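Long-range contact in KLLA0F20702p (PDB 5Y5A), which is an Est1-type telomerase subunit that binds a Cdc13 peptide and is thought to take part in recruiting telomerase to telomeres: residues L395-D407 with V439-M453. Residues are numbered along the deposited sequence; the frame is centred on the assembly and turned at random.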
loop_
_atom_site.group_PDB
_atom_site.type_symbol
_atom_site.label_atom_id
_atom_site.label_comp_id
_atom_site.label_asym_id
_atom_site.label_seq_id
_atom_site.Cartn_x
_atom_site.Cartn_y
_atom_site.Cartn_z
ATOM N N LEU A 395 15.918 2.591 14.082
ATOM C CA LEU A 395 15.896 3.924 13.497
ATOM C C LEU A 395 17.256 4.238 12.868
ATOM O O LEU A 395 17.334 4.829 11.789
ATOM C CB LEU A 395 15.524 4.950 14.569
ATOM C CG LEU A 395 14.797 6.243 14.197
ATOM C CD1 LEU A 395 13.656 5.992 13.231
ATOM C CD2 LEU A 395 14.280 6.894 15.467
ATOM N N GLU A 396 18.324 3.809 13.536
ATOM C CA GLU A 396 19.675 3.968 13.010
ATOM C C GLU A 396 19.828 3.245 11.679
ATOM O O GLU A 396 20.368 3.811 10.732
ATOM C CB GLU A 396 20.718 3.445 14.001
ATOM C CG GLU A 396 20.958 4.353 15.192
ATOM C CD GLU A 396 21.899 3.741 16.209
ATOM O OE1 GLU A 396 22.365 2.605 15.975
ATOM O OE2 GLU A 396 22.169 4.395 17.241
ATOM N N PHE A 397 19.358 1.997 11.619
ATOM C CA PHE A 397 19.422 1.219 10.386
ATOM C C PHE A 397 18.625 1.908 9.291
ATOM O O PHE A 397 19.043 1.960 8.139
ATOM C CB PHE A 397 18.889 -0.212 10.585
ATOM C CG PHE A 397 18.672 -0.945 9.291
ATOM C CD1 PHE A 397 19.758 -1.358 8.524
ATOM C CD2 PHE A 397 17.389 -1.189 8.820
ATOM C CE1 PHE A 397 19.569 -2.018 7.307
ATOM C CE2 PHE A 397 17.186 -1.844 7.613
ATOM C CZ PHE A 397 18.280 -2.262 6.848
ATOM N N ILE A 398 17.459 2.424 9.656
ATOM C CA ILE A 398 16.613 3.097 8.682
ATOM C C ILE A 398 17.343 4.300 8.089
ATOM O O ILE A 398 17.355 4.496 6.870
ATOM C CB ILE A 398 15.271 3.517 9.314
ATOM C CG1 ILE A 398 14.467 2.257 9.653
ATOM C CG2 ILE A 398 14.476 4.401 8.368
ATOM C CD1 ILE A 398 13.122 2.512 10.234
ATOM N N PHE A 399 17.993 5.092 8.938
ATOM C CA PHE A 399 18.679 6.274 8.423
ATOM C C PHE A 399 19.969 5.903 7.698
ATOM O O PHE A 399 20.422 6.629 6.819
ATOM C CB PHE A 399 18.922 7.277 9.551
ATOM C CG PHE A 399 17.744 8.176 9.784
ATOM C CD1 PHE A 399 16.670 7.747 10.544
ATOM C CD2 PHE A 399 17.672 9.413 9.168
ATOM C CE1 PHE A 399 15.562 8.564 10.739
ATOM C CE2 PHE A 399 16.561 10.233 9.352
ATOM C CZ PHE A 399 15.511 9.809 10.142
ATOM N N LYS A 400 20.534 4.752 8.038
ATOM C CA LYS A 400 21.638 4.204 7.270
ATOM C C LYS A 400 21.175 3.951 5.829
ATOM O O LYS A 400 21.879 4.274 4.870
ATOM C CB LYS A 400 22.148 2.913 7.913
ATOM C CG LYS A 400 23.341 2.313 7.202
ATOM C CD LYS A 400 23.857 1.080 7.918
ATOM C CE LYS A 400 25.080 0.527 7.198
ATOM N NZ LYS A 400 25.689 -0.628 7.913
ATOM N N PHE A 401 19.977 3.382 5.694
ATOM C CA PHE A 401 19.366 3.118 4.389
ATOM C C PHE A 401 19.122 4.415 3.617
ATOM O O PHE A 401 19.405 4.496 2.419
ATOM C CB PHE A 401 18.047 2.361 4.571
ATOM C CG PHE A 401 17.459 1.845 3.293
ATOM C CD1 PHE A 401 17.834 0.608 2.794
ATOM C CD2 PHE A 401 16.517 2.589 2.598
ATOM C CE1 PHE A 401 17.285 0.117 1.621
ATOM C CE2 PHE A 401 15.965 2.106 1.417
ATOM C CZ PHE A 401 16.350 0.874 0.931
ATOM N N PHE A 402 18.590 5.416 4.321
ATOM C CA PHE A 402 18.398 6.764 3.774
ATOM C C PHE A 402 19.689 7.333 3.191
ATOM O O PHE A 402 19.739 7.718 2.027
ATOM C CB PHE A 402 17.891 7.734 4.852
ATOM C CG PHE A 402 16.446 7.552 5.231
ATOM C CD1 PHE A 402 15.708 6.481 4.758
ATOM C CD2 PHE A 402 15.828 8.470 6.073
ATOM C CE1 PHE A 402 14.387 6.328 5.114
ATOM C CE2 PHE A 402 14.507 8.320 6.433
ATOM C CZ PHE A 402 13.782 7.243 5.951
ATOM N N THR A 403 20.735 7.396 4.010
ATOM C CA THR A 403 21.981 8.009 3.568
ATOM C C THR A 403 22.614 7.212 2.436
ATOM O O THR A 403 23.262 7.778 1.557
ATOM C CB THR A 403 22.987 8.156 4.724
ATOM O OG1 THR A 403 23.305 6.867 5.253
ATOM C CG2 THR A 403 22.388 8.998 5.820
ATOM N N HIS A 404 22.426 5.901 2.450
ATOM C CA HIS A 404 22.893 5.076 1.337
ATOM C C HIS A 404 22.134 5.450 0.055
ATOM O O HIS A 404 22.744 5.672 -0.991
ATOM C CB HIS A 404 22.724 3.588 1.652
ATOM C CG HIS A 404 23.353 2.686 0.643
ATOM N ND1 HIS A 404 24.718 2.588 0.477
ATOM C CD2 HIS A 404 22.805 1.837 -0.260
ATOM C CE1 HIS A 404 24.985 1.720 -0.482
ATOM N NE2 HIS A 404 23.839 1.248 -0.943
ATOM N N LEU A 405 20.809 5.537 0.153
ATOM C CA LEU A 405 19.975 6.000 -0.958
ATOM C C LEU A 405 20.406 7.364 -1.468
ATOM O O LEU A 405 20.526 7.574 -2.661
ATOM C CB LEU A 405 18.510 6.086 -0.544
ATOM C CG LEU A 405 17.671 4.819 -0.632
ATOM C CD1 LEU A 405 16.199 5.167 -0.484
ATOM C CD2 LEU A 405 17.952 4.120 -1.949
ATOM N N ILE A 406 20.594 8.302 -0.550
ATOM C CA ILE A 406 20.983 9.652 -0.926
ATOM C C ILE A 406 22.382 9.674 -1.547
ATOM O O ILE A 406 22.568 10.170 -2.655
ATOM C CB ILE A 406 20.943 10.595 0.286
ATOM C CG1 ILE A 406 19.506 10.715 0.794
ATOM C CG2 ILE A 406 21.524 11.963 -0.093
ATOM C CD1 ILE A 406 19.383 11.210 2.211
ATOM N N ASP A 407 23.358 9.116 -0.838
ATOM C CA ASP A 407 24.745 9.186 -1.282
ATOM C C ASP A 407 24.980 8.431 -2.588
ATOM O O ASP A 407 25.655 8.940 -3.471
ATOM C CB ASP A 407 25.696 8.646 -0.205
ATOM C CG ASP A 407 25.680 9.484 1.074
ATOM O OD1 ASP A 407 25.036 10.554 1.092
ATOM O OD2 ASP A 407 26.310 9.070 2.067
ATOM N N VAL A 439 11.200 11.179 15.348
ATOM C CA VAL A 439 11.968 10.914 14.139
ATOM C C VAL A 439 12.715 12.177 13.725
ATOM O O VAL A 439 13.883 12.122 13.346
ATOM C CB VAL A 439 11.066 10.413 12.994
ATOM C CG1 VAL A 439 11.876 10.221 11.717
ATOM C CG2 VAL A 439 10.391 9.117 13.401
ATOM N N LEU A 440 12.037 13.315 13.831
ATOM C CA LEU A 440 12.652 14.616 13.590
ATOM C C LEU A 440 13.871 14.837 14.480
ATOM O O LEU A 440 14.900 15.324 14.018
ATOM C CB LEU A 440 11.635 15.738 13.819
ATOM C CG LEU A 440 12.194 17.161 13.758
ATOM C CD1 LEU A 440 12.796 17.449 12.387
ATOM C CD2 LEU A 440 11.126 18.183 14.104
ATOM N N LYS A 441 13.758 14.480 15.759
ATOM C CA LYS A 441 14.871 14.684 16.681
ATOM C C LYS A 441 16.064 13.798 16.327
ATOM O O LYS A 441 17.198 14.254 16.361
ATOM C CB LYS A 441 14.431 14.437 18.123
ATOM C CG LYS A 441 13.485 15.513 18.635
ATOM C CD LYS A 441 12.815 15.128 19.943
ATOM C CE LYS A 441 11.870 16.231 20.425
ATOM N NZ LYS A 441 11.102 15.836 21.645
ATOM N N PHE A 442 15.803 12.537 15.989
ATOM C CA PHE A 442 16.863 11.623 15.575
ATOM C C PHE A 442 17.566 12.143 14.314
ATOM O O PHE A 442 18.796 12.130 14.222
ATOM C CB PHE A 442 16.299 10.214 15.318
ATOM C CG PHE A 442 17.355 9.176 15.024
ATOM C CD1 PHE A 442 17.857 9.013 13.742
ATOM C CD2 PHE A 442 17.850 8.364 16.039
ATOM C CE1 PHE A 442 18.829 8.061 13.468
ATOM C CE2 PHE A 442 18.816 7.408 15.770
ATOM C CZ PHE A 442 19.307 7.258 14.478
ATOM N N ALA A 443 16.765 12.587 13.350
ATOM C CA ALA A 443 17.267 13.078 12.073
ATOM C C ALA A 443 18.127 14.330 12.241
ATOM O O ALA A 443 19.182 14.451 11.626
ATOM C CB ALA A 443 16.100 13.356 11.127
ATOM N N HIS A 444 17.660 15.248 13.081
ATOM C CA HIS A 444 18.375 16.484 13.421
ATOM C C HIS A 444 19.724 16.230 14.079
ATOM O O HIS A 444 20.635 17.062 14.008
ATOM C CB HIS A 444 17.517 17.330 14.354
ATOM C CG HIS A 444 16.674 18.348 13.659
ATOM N ND1 HIS A 444 15.632 19.001 14.280
ATOM C CD2 HIS A 444 16.739 18.855 12.401
ATOM C CE1 HIS A 444 15.080 19.857 13.437
ATOM N NE2 HIS A 444 15.738 19.785 12.289
ATOM N N ARG A 445 19.845 15.080 14.732
ATOM C CA ARG A 445 21.069 14.734 15.440
ATOM C C ARG A 445 21.909 13.678 14.710
ATOM O O ARG A 445 22.956 13.267 15.201
ATOM C CB ARG A 445 20.716 14.270 16.855
ATOM C CG ARG A 445 20.316 15.430 17.762
ATOM C CD ARG A 445 19.423 15.006 18.926
ATOM N NE ARG A 445 18.947 16.184 19.643
ATOM C CZ ARG A 445 17.949 16.960 19.226
ATOM N NH1 ARG A 445 17.310 16.674 18.095
ATOM N NH2 ARG A 445 17.587 18.021 19.939
ATOM N N SER A 446 21.457 13.264 13.528
ATOM C CA SER A 446 22.183 12.293 12.709
ATOM C C SER A 446 23.199 12.984 11.792
ATOM O O SER A 446 22.813 13.671 10.849
ATOM C CB SER A 446 21.202 11.471 11.873
ATOM O OG SER A 446 21.876 10.519 11.070
ATOM N N THR A 447 24.490 12.808 12.066
ATOM C CA THR A 447 25.519 13.504 11.295
ATOM C C THR A 447 25.559 13.006 9.853
ATOM O O THR A 447 25.663 13.807 8.923
ATOM C CB THR A 447 26.933 13.359 11.926
ATOM O OG1 THR A 447 27.234 11.974 12.134
ATOM C CG2 THR A 447 27.017 14.105 13.256
ATOM N N SER A 448 25.455 11.692 9.667
ATOM C CA SER A 448 25.476 11.129 8.322
ATOM C C SER A 448 24.283 11.625 7.512
ATOM O O SER A 448 24.440 12.016 6.365
ATOM C CB SER A 448 25.482 9.604 8.370
ATOM O OG SER A 448 24.301 9.121 8.974
ATOM N N PHE A 449 23.097 11.635 8.114
ATOM C CA PHE A 449 21.905 12.056 7.384
ATOM C C PHE A 449 21.932 13.556 7.081
ATOM O O PHE A 449 21.639 13.971 5.964
ATOM C CB PHE A 449 20.614 11.688 8.141
ATOM C CG PHE A 449 19.369 12.119 7.415
ATOM C CD1 PHE A 449 18.928 11.421 6.301
ATOM C CD2 PHE A 449 18.676 13.260 7.800
ATOM C CE1 PHE A 449 17.802 11.840 5.596
ATOM C CE2 PHE A 449 17.550 13.682 7.101
ATOM C CZ PHE A 449 17.116 12.972 5.997
ATOM N N CYS A 450 22.300 14.368 8.066
ATOM C CA CYS A 450 22.436 15.810 7.844
ATOM C C CYS A 450 23.488 16.128 6.797
ATOM O O CYS A 450 23.279 16.997 5.952
ATOM C CB CYS A 450 22.770 16.533 9.151
ATOM S SG CYS A 450 21.361 16.584 10.266
ATOM N N GLN A 451 24.615 15.428 6.849
ATOM C CA GLN A 451 25.630 15.594 5.808
ATOM C C GLN A 451 25.052 15.268 4.421
ATOM O O GLN A 451 25.283 16.001 3.457
ATOM C CB GLN A 451 26.850 14.714 6.088
ATOM C CG GLN A 451 27.959 14.860 5.055
ATOM C CD GLN A 451 28.618 16.230 5.113
ATOM O OE1 GLN A 451 29.278 16.569 6.092
ATOM N NE2 GLN A 451 28.421 17.030 4.069
ATOM N N SER A 452 24.292 14.176 4.328
ATOM C CA SER A 452 23.697 13.765 3.054
ATOM C C SER A 452 22.721 14.802 2.498
ATOM O O SER A 452 22.733 15.094 1.309
ATOM C CB SER A 452 22.985 12.414 3.209
ATOM O OG SER A 452 23.923 11.351 3.188
ATOM N N MET A 453 21.877 15.356 3.362
ATOM C CA MET A 453 20.889 16.337 2.921
ATOM C C MET A 453 21.539 17.647 2.519
ATOM O O MET A 453 21.066 18.326 1.612
ATOM C CB MET A 453 19.845 16.582 4.015
ATOM C CG MET A 453 18.860 15.421 4.170
ATOM S SD MET A 453 18.340 14.717 2.590
ATOM C CE MET A 453 17.042 15.832 2.098
#
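Ser-452 OG donates to Asp-407 OD1 at 2.5 Å, meeting the oxygen on its syn side but 28° out of the carboxylate plane; this is the one hydrogen bond between the two segments, and the rest is mainly apolar packing. Phe-399 is the knob at its centre, set among Val-439, Phe-442, Ala-443 and Phe-449. Its edge points at the face of Phe-449 in a T-shaped pair, the planes at 90° and the centroids 5.1 Å apart, while Phe-442 CD1 lies over one face of the Phe-399 ring. Leu-395 CG stands over one face of the Phe-442 ring, 4.1 Å from its centroid, a CH-pi contact that the trans chi1 of Phe-442 allows by swinging the ring toward helix 395-407. Phe-449 is the reciprocal knob, held by Phe-399, Phe-402, Thr-403 and Ile-406; Thr-403 CG2 approaches Phe-449 CA to 3.5 Å. Shortened to an alanine, Phe-399 would probably leave the Phe-449 face without its edge-on partner and open a gap beside Ala-443. Within the Est1 DNA/RNA-binding domain, helix 385-410 thus packs against the bent pair 437-444 and 447-462, the axes of 395-407 and 447-453 running 25° from parallel; helix 339-379 backs the first segment, helix 421-433 touches both, and helix 526-546 lies against the second.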